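Long-range contacts in crispr-associated protein Cas5, dvulg subtype (Xanthomonas oryzae pv. oryzae, PDB 3VZI), which probably acts as a Cas5d endoribonuclease that binds and cleaves precursor CRISPR RNA in the CRISPR-mediated immune system of this bacterium: residues A180-E184 / M209-L213; T201-F205 / Q220-V224. All blocks are in the same frame, centred on the assembly; numbering follows the deposited sequence.

Interaction 1 (A180-E184 / M209-L213); sequences ALSGE and MVDGL
Where strand 202-210 ends, its last two residues and the turn that follows meet the irregular segment 180-184, which leads into strand 184-194. Met209 is extended, and its t, t, p side chain carries CE to 3.8 Å from CD2 of Leu181 (m, t), an apolar contact on the buried side. Met209 O accepts a CA-H...O contact from Glu184 CA at 3.3 Å. Val210 and Glu184 form an antiparallel non-hydrogen-bonded pair with CA atoms 4.6 Å apart; their side chains share one face of the hairpin, Val210 CG2 lying 3.4 Å from Glu184 OE2, whose carboxylate also makes a salt bridge to Arg208. A type I' turn runs from Val210 to Leu213, closed by Leu213 N to Val210 O at 2.9 Å and Val210 N to Leu213 O at 2.7 Å. Its corner Asp211, with positive phi, makes two hydrogen bonds to Gly183: Asp211 N donates to Gly183 O at 3.2 Å, and with chi1 in m, Asp211 OD1 accepts from Gly183 N at 2.9 Å. At Gly212 (phi 93°, psi -27°) a CB would jam against Asp211 O; Gly212 N gives Leu181 O a weak hydrogen bond of 3.1 Å. The contact closes the open end of hairpin 184-194/202-210 beside strand 51-60, on whose Val60 both Leu181 and Met209 pack, while the turn delivers strand 213-215 to the edge of the five-stranded sheet.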
# COMPACT_ATOMS: atom_id res chain seq x y z
N ALA A 180 -18.66 8.80 6.27
CA ALA A 180 -17.78 7.78 6.82
C ALA A 180 -16.33 8.25 7.04
O ALA A 180 -15.57 7.63 7.78
CB ALA A 180 -17.79 6.55 5.93
N LEU A 181 -15.95 9.34 6.39
CA LEU A 181 -14.54 9.75 6.43
C LEU A 181 -14.26 11.04 7.23
O LEU A 181 -13.10 11.33 7.57
CB LEU A 181 -14.00 9.86 5.01
CG LEU A 181 -13.92 8.54 4.23
CD1 LEU A 181 -13.50 8.81 2.80
CD2 LEU A 181 -12.98 7.57 4.91
N SER A 182 -15.33 11.78 7.55
CA SER A 182 -15.17 13.09 8.19
C SER A 182 -14.95 13.04 9.70
O SER A 182 -15.20 12.01 10.35
CB SER A 182 -16.36 13.97 7.87
OG SER A 182 -17.51 13.31 8.30
N GLY A 183 -14.46 14.14 10.26
CA GLY A 183 -14.16 14.21 11.69
C GLY A 183 -12.79 13.63 11.96
O GLY A 183 -12.11 13.18 11.03
N GLU A 184 -12.37 13.68 13.22
CA GLU A 184 -11.09 13.10 13.62
C GLU A 184 -11.38 11.63 13.78
O GLU A 184 -12.41 11.26 14.33
CB GLU A 184 -10.58 13.69 14.94
CG GLU A 184 -11.11 15.07 15.32
CD GLU A 184 -10.12 16.21 15.06
OE1 GLU A 184 -10.55 17.39 15.13
OE2 GLU A 184 -8.92 15.95 14.80
N MET A 209 -6.87 10.36 11.20
CA MET A 209 -7.51 10.77 9.96
C MET A 209 -8.43 11.94 10.25
O MET A 209 -9.28 11.87 11.16
CB MET A 209 -8.31 9.60 9.39
CG MET A 209 -8.69 9.72 7.92
SD MET A 209 -9.49 8.21 7.32
CE MET A 209 -11.07 8.26 8.15
N VAL A 210 -8.24 13.04 9.51
CA VAL A 210 -9.10 14.22 9.66
C VAL A 210 -9.76 14.51 8.31
O VAL A 210 -9.07 14.89 7.36
CB VAL A 210 -8.30 15.43 10.21
CG1 VAL A 210 -9.09 16.73 10.12
CG2 VAL A 210 -7.89 15.17 11.64
N ASP A 211 -11.08 14.32 8.23
CA ASP A 211 -11.83 14.49 6.96
C ASP A 211 -11.15 13.74 5.78
O ASP A 211 -11.03 14.27 4.68
CB ASP A 211 -12.08 15.98 6.61
CG ASP A 211 -12.91 16.71 7.67
OD1 ASP A 211 -13.82 16.09 8.26
OD2 ASP A 211 -12.67 17.92 7.93
N GLY A 212 -10.71 12.52 6.03
CA GLY A 212 -10.00 11.73 5.00
C GLY A 212 -8.48 11.86 5.03
O GLY A 212 -7.76 10.93 4.62
N LEU A 213 -7.98 12.99 5.53
CA LEU A 213 -6.56 13.26 5.44
C LEU A 213 -5.84 12.61 6.59
O LEU A 213 -6.29 12.73 7.73
CB LEU A 213 -6.33 14.76 5.48
CG LEU A 213 -5.00 15.30 5.00
CD1 LEU A 213 -4.62 14.76 3.62
CD2 LEU A 213 -5.14 16.82 4.99

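Interaction 2 (T201-F205 / Q220-V224); sequences TPRFF and QDGGV
Val224, the last modelled residue, lays its side chain (chi1 -73°, m) against the strand backbone and the neighbouring side chains of Arg203 and Phe204. Val224 CG1 comes to 3.5 Å from Arg203 CA and 3.8 Å from Arg203 CG, and it lies near the ring plane of Phe204, at the ring edge, 3.9 Å from Phe204 CD2. Residues 202-205 are extended (phi -77 to -139°, psi near 155°). Phe204 takes chi1 -52° (m) and chi2 -100°; Arg203, with chi1 in m, directs its CA-to-CB bond toward the tail. One hydrogen bond joins the segments: Val224 N donates to Phe204 O at 2.6 Å. Phe204 O also receives a CA-H...O contact from Gly223 CA at 3.2 Å. The CA atoms come nearest at Phe204 and Val224, 4.8 Å apart. Before this point the tail bends in an inverse gamma turn centred on Gly222 (phi -63°, psi 45°), marked by a weak hydrogen bond from Gly223 N to Asp221 O at 2.7 Å; Gln220 and Asp221 stay out of reach of the strand segment. This is a surface contact in which a C-terminal tail rests on one strand through a single backbone bond and a small apolar patch. Across the strand, Arg203 and Phe205 form backbone hydrogen bonds with strand 184-194, while Phe204 packs on Trp189 of that strand and on Pro21 and Tyr30 from loops.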
# COMPACT_ATOMS: atom_id res chain seq x y z
N THR A 201 13.71 -4.07 8.78
CA THR A 201 13.08 -3.91 10.11
C THR A 201 12.02 -2.80 10.07
O THR A 201 12.35 -1.63 9.81
CB THR A 201 14.08 -3.73 11.31
OG1 THR A 201 14.59 -2.39 11.35
CG2 THR A 201 15.25 -4.70 11.23
N PRO A 202 10.76 -3.16 10.32
CA PRO A 202 9.63 -2.25 10.14
C PRO A 202 9.50 -1.22 11.26
O PRO A 202 9.99 -1.44 12.36
CB PRO A 202 8.44 -3.19 10.13
CG PRO A 202 8.85 -4.31 11.04
CD PRO A 202 10.33 -4.48 10.83
N ARG A 203 8.86 -0.10 10.97
CA ARG A 203 8.51 0.89 11.98
C ARG A 203 7.00 1.22 11.93
O ARG A 203 6.33 0.99 10.91
CB ARG A 203 9.35 2.16 11.81
CG ARG A 203 10.77 2.06 12.33
CD ARG A 203 11.69 2.77 11.34
NE ARG A 203 12.83 3.44 11.96
CZ ARG A 203 14.02 2.89 12.18
NH1 ARG A 203 14.26 1.62 11.87
NH2 ARG A 203 14.99 3.62 12.74
N PHE A 204 6.48 1.76 13.04
CA PHE A 204 5.07 2.02 13.13
C PHE A 204 4.77 3.42 13.65
O PHE A 204 5.56 4.02 14.37
CB PHE A 204 4.38 0.97 14.02
CG PHE A 204 4.67 -0.45 13.62
CD1 PHE A 204 3.74 -1.19 12.88
CD2 PHE A 204 5.87 -1.07 14.00
CE1 PHE A 204 4.03 -2.51 12.51
CE2 PHE A 204 6.15 -2.38 13.64
CZ PHE A 204 5.24 -3.10 12.89
N PHE A 205 3.59 3.92 13.28
CA PHE A 205 3.07 5.15 13.79
C PHE A 205 1.56 4.98 14.06
O PHE A 205 0.92 4.05 13.50
CB PHE A 205 3.36 6.27 12.79
CG PHE A 205 2.41 6.34 11.60
CD1 PHE A 205 1.50 7.41 11.48
CD2 PHE A 205 2.47 5.41 10.58
CE1 PHE A 205 0.65 7.52 10.37
CE2 PHE A 205 1.62 5.51 9.48
CZ PHE A 205 0.69 6.56 9.37
N GLN A 220 12.60 10.67 11.08
CA GLN A 220 13.12 10.99 12.44
C GLN A 220 12.06 11.55 13.41
O GLN A 220 11.91 12.77 13.53
CB GLN A 220 14.34 11.93 12.35
CG GLN A 220 14.14 13.28 11.65
CD GLN A 220 15.09 14.38 12.17
OE1 GLN A 220 15.18 14.61 13.38
NE2 GLN A 220 15.78 15.06 11.26
N ASP A 221 11.37 10.68 14.14
CA ASP A 221 10.13 11.07 14.84
C ASP A 221 9.62 9.96 15.79
O ASP A 221 10.26 8.91 15.93
CB ASP A 221 9.04 11.30 13.79
CG ASP A 221 8.15 12.46 14.11
OD1 ASP A 221 6.96 12.25 14.43
OD2 ASP A 221 8.63 13.60 14.03
N GLY A 222 8.47 10.18 16.44
CA GLY A 222 7.71 9.11 17.09
C GLY A 222 7.17 8.01 16.16
O GLY A 222 6.00 7.62 16.25
N GLY A 223 8.01 7.53 15.25
CA GLY A 223 7.84 6.22 14.64
C GLY A 223 8.36 5.24 15.68
O GLY A 223 9.22 5.61 16.47
N VAL A 224 7.86 4.00 15.67
CA VAL A 224 8.03 2.99 16.75
C VAL A 224 8.04 3.57 18.17
O VAL A 224 6.98 3.79 18.76
CB VAL A 224 9.21 2.00 16.55
CG1 VAL A 224 8.89 0.99 15.46
CG2 VAL A 224 10.54 2.71 16.29

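Both contacts draw on strand 202-210, interaction 2 at its beginning and interaction 1 at its end, with centres about 22 Å apart. Interaction 1 is partly buried and joins the strand's end to the approach of its hairpin partner, 184-194; several polar links, including a carboxylate on a backbone amide, combine with an apolar Leu-Met contact facing strand 51-60. Interaction 2 is a surface contact that brings in the chain's C-terminal tail, buries less area (209 against 332 Å²) and relies on one backbone hydrogen bond and a valine. Their segments alternate along the sequence, so the chain passes from the strand through the turn and strand 213-215 before returning to the strand's beginning.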